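Local coordinates for protein large component of pyocin AP41 (Pseudomonas aeruginosa, PDB 4UHQ) that probably cleaves DNA as the endonuclease domain of a Pseudomonas aeruginosa bacteriocin, a member of the colicin/pyocin nuclease family with an HNH-type, metal-binding site, at residues A[80-84]-A[85-89]; A[57-60]-A[61-64]. All coordinates share one frame; numbering follows the deposited sequence.

Contact 1: A[80-84]-A[85-89]; sequences PYAVP and EEHLG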
ATOM      1  N   PRO A  80       4.376   4.217   6.966  1.00 16.26           N
ATOM      2  CA  PRO A  80       4.000   5.307   7.869  1.00 15.96           C
ATOM      3  C   PRO A  80       2.905   4.817   8.823  1.00 17.16           C
ATOM      4  O   PRO A  80       2.175   3.856   8.504  1.00 18.54           O
ATOM      5  CB  PRO A  80       3.446   6.388   6.938  1.00 18.49           C
ATOM      6  CG  PRO A  80       2.994   5.648   5.681  1.00 18.49           C
ATOM      7  CD  PRO A  80       3.844   4.390   5.608  1.00 17.37           C
ATOM      8  N   TYR A  81       2.829   5.412   9.984  1.00 17.35           N
ATOM      9  CA  TYR A  81       1.793   5.086  10.972  1.00 18.25           C
ATOM     10  C   TYR A  81       0.484   5.724  10.622  1.00 18.71           C
ATOM     11  O   TYR A  81       0.403   6.889  10.225  1.00 20.49           O
ATOM     12  CB  TYR A  81       2.218   5.603  12.362  1.00 19.19           C
ATOM     13  CG  TYR A  81       3.392   4.889  12.947  1.00 18.22           C
ATOM     14  CD1 TYR A  81       4.683   5.340  12.689  1.00 18.57           C
ATOM     15  CD2 TYR A  81       3.232   3.770  13.751  1.00 20.57           C
ATOM     16  CE1 TYR A  81       5.781   4.718  13.238  1.00 20.30           C
ATOM     17  CE2 TYR A  81       4.327   3.127  14.310  1.00 19.94           C
ATOM     18  CZ  TYR A  81       5.599   3.592  14.023  1.00 23.00           C
ATOM     19  OH  TYR A  81       6.687   2.954  14.569  1.00 26.25           O
ATOM     20  N   ALA A  82      -0.586   4.957  10.806  1.00 18.81           N
ATOM     21  CA  ALA A  82      -1.949   5.488  10.715  1.00 19.11           C
ATOM     22  C   ALA A  82      -2.386   6.086  12.054  1.00 22.35           C
ATOM     23  O   ALA A  82      -1.759   5.798  13.073  1.00 23.32           O
ATOM     24  CB  ALA A  82      -2.922   4.342  10.286  1.00 21.77           C
ATOM     25  N   VAL A  83      -3.473   6.881  12.076  1.00 22.82           N
ATOM     26  CA  VAL A  83      -3.944   7.403  13.354  1.00 23.65           C
ATOM     27  C   VAL A  83      -4.413   6.268  14.254  1.00 26.99           C
ATOM     28  O   VAL A  83      -4.782   5.183  13.785  1.00 24.76           O
ATOM     29  CB  VAL A  83      -5.095   8.435  13.190  1.00 29.16           C
ATOM     30  CG1 VAL A  83      -4.541   9.711  12.486  1.00 28.13           C
ATOM     31  CG2 VAL A  83      -6.262   7.832  12.460  1.00 28.34           C
ATOM     32  N   PRO A  84      -4.422   6.493  15.556  1.00 25.42           N
ATOM     33  CA  PRO A  84      -4.669   5.390  16.468  1.00 25.09           C
ATOM     34  C   PRO A  84      -6.022   4.688  16.268  1.00 28.40           C
ATOM     35  O   PRO A  84      -6.135   3.484  16.507  1.00 30.81           O
ATOM     36  CB  PRO A  84      -4.627   6.080  17.835  1.00 33.62           C
ATOM     37  CG  PRO A  84      -3.546   7.106  17.609  1.00 32.37           C
ATOM     38  CD  PRO A  84      -3.835   7.670  16.250  1.00 26.56           C
ATOM     39  N   GLU A  85      -7.038   5.434  15.852  1.00 28.92           N
ATOM     40  CA  GLU A  85      -8.359   4.849  15.687  1.00 30.01           C
ATOM     41  C   GLU A  85      -8.348   3.809  14.573  1.00 26.78           C
ATOM     42  O   GLU A  85      -9.306   3.023  14.469  1.00 28.72           O
ATOM     43  CB  GLU A  85      -9.392   5.911  15.360  1.00 30.90           C
ATOM     44  CG  GLU A  85      -9.703   6.917  16.478  1.00 32.41           C
ATOM     45  CD  GLU A  85      -8.694   8.075  16.560  1.00 31.73           C
ATOM     46  OE1 GLU A  85      -7.733   8.179  15.767  1.00 29.68           O
ATOM     47  OE2 GLU A  85      -8.922   8.902  17.481  1.00 38.36           O
ATOM     48  N   GLU A  86      -7.307   3.819  13.755  1.00 25.09           N
ATOM     49  CA  GLU A  86      -7.255   2.944  12.561  1.00 24.07           C
ATOM     50  C   GLU A  86      -6.323   1.764  12.769  1.00 28.12           C
ATOM     51  O   GLU A  86      -6.062   0.998  11.846  1.00 24.98           O
ATOM     52  CB  GLU A  86      -6.812   3.772  11.352  1.00 24.31           C
ATOM     53  CG  GLU A  86      -7.876   4.804  10.946  1.00 26.02           C
ATOM     54  CD  GLU A  86      -9.126   4.195  10.405  1.00 28.62           C
ATOM     55  OE1 GLU A  86      -9.084   3.071   9.784  1.00 28.83           O
ATOM     56  OE2 GLU A  86     -10.233   4.773  10.559  1.00 31.09           O
ATOM     57  N   HIS A  87      -5.797   1.627  13.976  1.00 27.44           N
ATOM     58  CA  HIS A  87      -4.957   0.492  14.319  1.00 28.61           C
ATOM     59  C   HIS A  87      -5.801  -0.741  14.499  1.00 34.43           C
ATOM     60  O   HIS A  87      -7.028  -0.647  14.638  1.00 36.92           O
ATOM     61  CB  HIS A  87      -4.144   0.794  15.590  1.00 28.17           C
ATOM     62  CG  HIS A  87      -3.194   1.943  15.431  1.00 29.19           C
ATOM     63  ND1 HIS A  87      -2.392   2.390  16.469  1.00 34.46           N
ATOM     64  CD2 HIS A  87      -2.914   2.742  14.369  1.00 26.18           C
ATOM     65  CE1 HIS A  87      -1.651   3.398  16.045  1.00 32.68           C
ATOM     66  NE2 HIS A  87      -1.981   3.661  14.791  1.00 31.49           N
ATOM     67  N   LEU A  88      -5.167  -1.902  14.438  1.00 28.09           N
ATOM     68  CA  LEU A  88      -5.863  -3.158  14.724  1.00 33.68           C
ATOM     69  C   LEU A  88      -4.908  -4.070  15.484  1.00 36.03           C
ATOM     70  O   LEU A  88      -3.953  -4.570  14.911  1.00 32.34           O
ATOM     71  CB  LEU A  88      -6.329  -3.815  13.435  1.00 33.24           C
ATOM     72  CG  LEU A  88      -7.072  -5.120  13.697  1.00 44.45           C
ATOM     73  CD1 LEU A  88      -8.511  -4.802  13.963  1.00 45.00           C
ATOM     74  CD2 LEU A  88      -6.920  -5.981  12.500  1.00 45.52           C
ATOM     75  N   GLY A  89      -5.139  -4.256  16.773  1.00 41.04           N
ATOM     76  CA  GLY A  89      -4.177  -4.963  17.609  1.00 38.85           C
ATOM     77  C   GLY A  89      -2.797  -4.326  17.518  1.00 34.83           C
ATOM     78  O   GLY A  89      -2.646  -3.128  17.653  1.00 36.03           O
TER

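Contact 2: A[57-60]-A[61-64]; sequences SKDP and SALE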
ATOM      1  N   SER A  57       8.928   8.094  -0.485  1.00 19.98           N
ATOM      2  CA  SER A  57       9.781   9.122   0.141  1.00 21.68           C
ATOM      3  C   SER A  57      10.457  10.046  -0.863  1.00 24.01           C
ATOM      4  O   SER A  57      10.828  11.182  -0.503  1.00 28.16           O
ATOM      5  CB  SER A  57      10.828   8.423   1.040  1.00 24.08           C
ATOM      6  OG  SER A  57      11.992   8.011   0.290  1.00 26.28           O
ATOM      7  N   LYS A  58      10.631   9.574  -2.101  1.00 23.56           N
ATOM      8  CA  LYS A  58      11.309  10.353  -3.116  1.00 27.26           C
ATOM      9  C   LYS A  58      10.340  11.157  -3.964  1.00 26.70           C
ATOM     10  O   LYS A  58      10.785  11.879  -4.862  1.00 28.53           O
ATOM     11  CB  LYS A  58      12.146   9.427  -4.000  1.00 31.17           C
ATOM     12  CG  LYS A  58      13.326   8.812  -3.275  1.00 38.96           C
ATOM     13  CD  LYS A  58      13.924   7.647  -4.057  1.00 39.63           C
ATOM     14  CE  LYS A  58      15.096   7.024  -3.307  1.00 47.60           C
ATOM     15  NZ  LYS A  58      15.667   5.867  -4.067  1.00 52.19           N
ATOM     16  N   ASP A  59       9.043  11.061  -3.670  1.00 23.61           N
ATOM     17  CA  ASP A  59       8.060  11.785  -4.474  1.00 23.05           C
ATOM     18  C   ASP A  59       7.397  12.934  -3.720  1.00 23.74           C
ATOM     19  O   ASP A  59       6.679  12.698  -2.767  1.00 22.33           O
ATOM     20  CB  ASP A  59       6.948  10.847  -4.942  1.00 25.57           C
ATOM     21  CG  ASP A  59       5.978  11.550  -5.856  1.00 28.77           C
ATOM     22  OD1 ASP A  59       6.416  11.972  -6.922  1.00 32.86           O
ATOM     23  OD2 ASP A  59       4.795  11.723  -5.503  1.00 31.75           O
ATOM     24  N   PRO A  60       7.622  14.175  -4.146  1.00 24.06           N
ATOM     25  CA  PRO A  60       7.101  15.286  -3.324  1.00 28.10           C
ATOM     26  C   PRO A  60       5.592  15.264  -3.132  1.00 24.88           C
ATOM     27  O   PRO A  60       5.117  15.557  -2.020  1.00 25.46           O
ATOM     28  CB  PRO A  60       7.530  16.518  -4.117  1.00 26.83           C
ATOM     29  CG  PRO A  60       8.842  16.059  -4.770  1.00 32.16           C
ATOM     30  CD  PRO A  60       8.562  14.617  -5.173  1.00 26.20           C
ATOM     31  N   SER A  61       4.843  14.908  -4.166  1.00 26.46           N
ATOM     32  CA  SER A  61       3.400  14.873  -4.082  1.00 27.17           C
ATOM     33  C   SER A  61       2.922  13.838  -3.103  1.00 25.32           C
ATOM     34  O   SER A  61       1.986  14.068  -2.357  1.00 28.05           O
ATOM     35  CB  SER A  61       2.777  14.612  -5.469  1.00 28.82           C
ATOM     36  OG  SER A  61       3.118  15.651  -6.350  1.00 40.84           O
ATOM     37  N   ALA A  62       3.571  12.685  -3.078  1.00 22.32           N
ATOM     38  CA  ALA A  62       3.136  11.664  -2.133  1.00 21.41           C
ATOM     39  C   ALA A  62       3.544  11.977  -0.718  1.00 21.75           C
ATOM     40  O   ALA A  62       2.878  11.566   0.227  1.00 25.82           O
ATOM     41  CB  ALA A  62       3.698  10.276  -2.567  1.00 25.15           C
ATOM     42  N   LEU A  63       4.683  12.642  -0.548  1.00 20.66           N
ATOM     43  CA  LEU A  63       5.186  12.983   0.781  1.00 21.24           C
ATOM     44  C   LEU A  63       4.320  14.062   1.430  1.00 23.22           C
ATOM     45  O   LEU A  63       4.246  14.121   2.663  1.00 22.02           O
ATOM     46  CB  LEU A  63       6.621  13.487   0.661  1.00 24.49           C
ATOM     47  CG  LEU A  63       7.555  13.316   1.844  1.00 34.25           C
ATOM     48  CD1 LEU A  63       7.843  11.852   2.140  1.00 27.37           C
ATOM     49  CD2 LEU A  63       8.846  14.068   1.545  1.00 41.27           C
ATOM     50  N   GLU A  64       3.662  14.901   0.622  1.00 22.33           N
ATOM     51  CA  GLU A  64       3.069  16.165   1.123  1.00 21.11           C
ATOM     52  C   GLU A  64       1.977  15.916   2.159  1.00 24.91           C
ATOM     53  O   GLU A  64       1.763  16.785   3.025  1.00 36.09           O
ATOM     54  CB  GLU A  64       2.533  16.992  -0.045  1.00 27.35           C
ATOM     55  CG  GLU A  64       1.638  18.144   0.354  1.00 35.62           C
ATOM     56  CD  GLU A  64       1.356  19.027  -0.841  1.00 46.81           C
ATOM     57  OE1 GLU A  64       1.666  18.586  -1.970  1.00 45.43           O
ATOM     58  OE2 GLU A  64       0.837  20.144  -0.651  1.00 58.26           O
TER
HETATM   59  O   HOH W   1       5.649  14.674  -7.098  1.00 39.25           O

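Contact 1: A[80-84]-A[85-89]
The imidazole of His87 reaches back over the turn it follows and donates from NE2 to Ala82 O, 2.8 Å away, with an N-H...O angle of 153°. The acceptor lies in the plane of the ring, at its edge, while the NE2 donor sits well above the carbonyl plane of Ala82. Against one face of the same ring comes Pro84: its CA stands 3.6 Å from the centroid of the His87 ring and 7° off the normal, a CH-pi contact squarely over the centre. The ring is thus gripped at its edge by a hydrogen bond and supported over a face by a proline, which together probably restrict its rotation. The first torsion swings CG of His87 anti to its own carbonyl carbon (chi1 -63°), which lays the imidazole over CA of Pro84.

Backbone bonds shape the turn beneath. Glu86 N donates to Val83 O over 2.9 Å, and His87 N donates to Pro84 O over 3.2 Å. CG2 of Val83 lies 3.8 Å from CG of Glu86, the two side chains side by side and pointing the same way. CG2 of Val83 also touches OE1 of Glu85 at 3.6 Å, where the Glu85 chain bends back at chi2. CB of Ala82 packs on CB of Glu86 at 4.1 Å.

Further out, Glu86 OE1 is hydrogen-bonded to Thr118 OG1, and backbone bonds tie Glu86 to Lys120 and Ala82 to Glu92. The two backbone bonds form a short 3-10 turn, which the wider-spanning histidine bond braces. It sits in the loop before strand 95-98, tied through Thr118 and Lys120 to the start of helix 119-132, in the HNH (beta-beta-alpha-metal) region of the nuclease.

Contact 2: A[57-60]-A[61-64]
Asp59 OD2 accepts from two donors: the backbone N of Ala62, 2.9 Å away, and Gln32 NE2 from helix 31-37. The Ala62 N-H meets OD2 on its anti side, 33° out of the carboxylate plane, and the N-H...O angle is 142°. This is an N-cap bond, Asp59 standing just before helix 60-63. CG lies anti to the backbone N (chi1 -176°), a torsion that swings the carboxylate over the first turn. OD2 also rests 3.5 Å from CB of Ala62. The other oxygen, Asp59 OD1, takes a bond 2.8 Å long from a water, which in turn accepts from Ser61 N at 3.0 Å.

The backbone of Asp59 joins in as well: its O receives Leu63 N at 3.0 Å, nearly in line with the carbonyl. Leu63 then turns its CD1 back to CA of Ser57, 3.9 Å away, across the bend between the two helices, and its side chain also packs on Arg71 and Val74 of helix 68-75. One carboxylate thereby serves two N-H groups of the first turn, Ala62 directly and Ser61 through water, and its negative charge probably interacts favourably with the positive end of the helix dipole.

Overall arrangement
Contact 2 comes first along the chain, at the bend between helix 45-57 and helix 60-63; contact 1 follows helix 68-75, in the loop leading to strand 95-98. Their centres lie 21 Å apart and their nearest atoms about 8 Å, so they do not touch. Helix 68-75 is their common neighbour: Ser57 and Leu63 of contact 2 and Pro80 at the start of contact 1 all pack on Val74. Both turns are surface features of one DNase domain. Contact 1 also meets helix 119-132, which carries two of the three nickel-binding histidines, His122 and His126, whereas contact 2 lies among helices 31-37, 45-57 and 68-75.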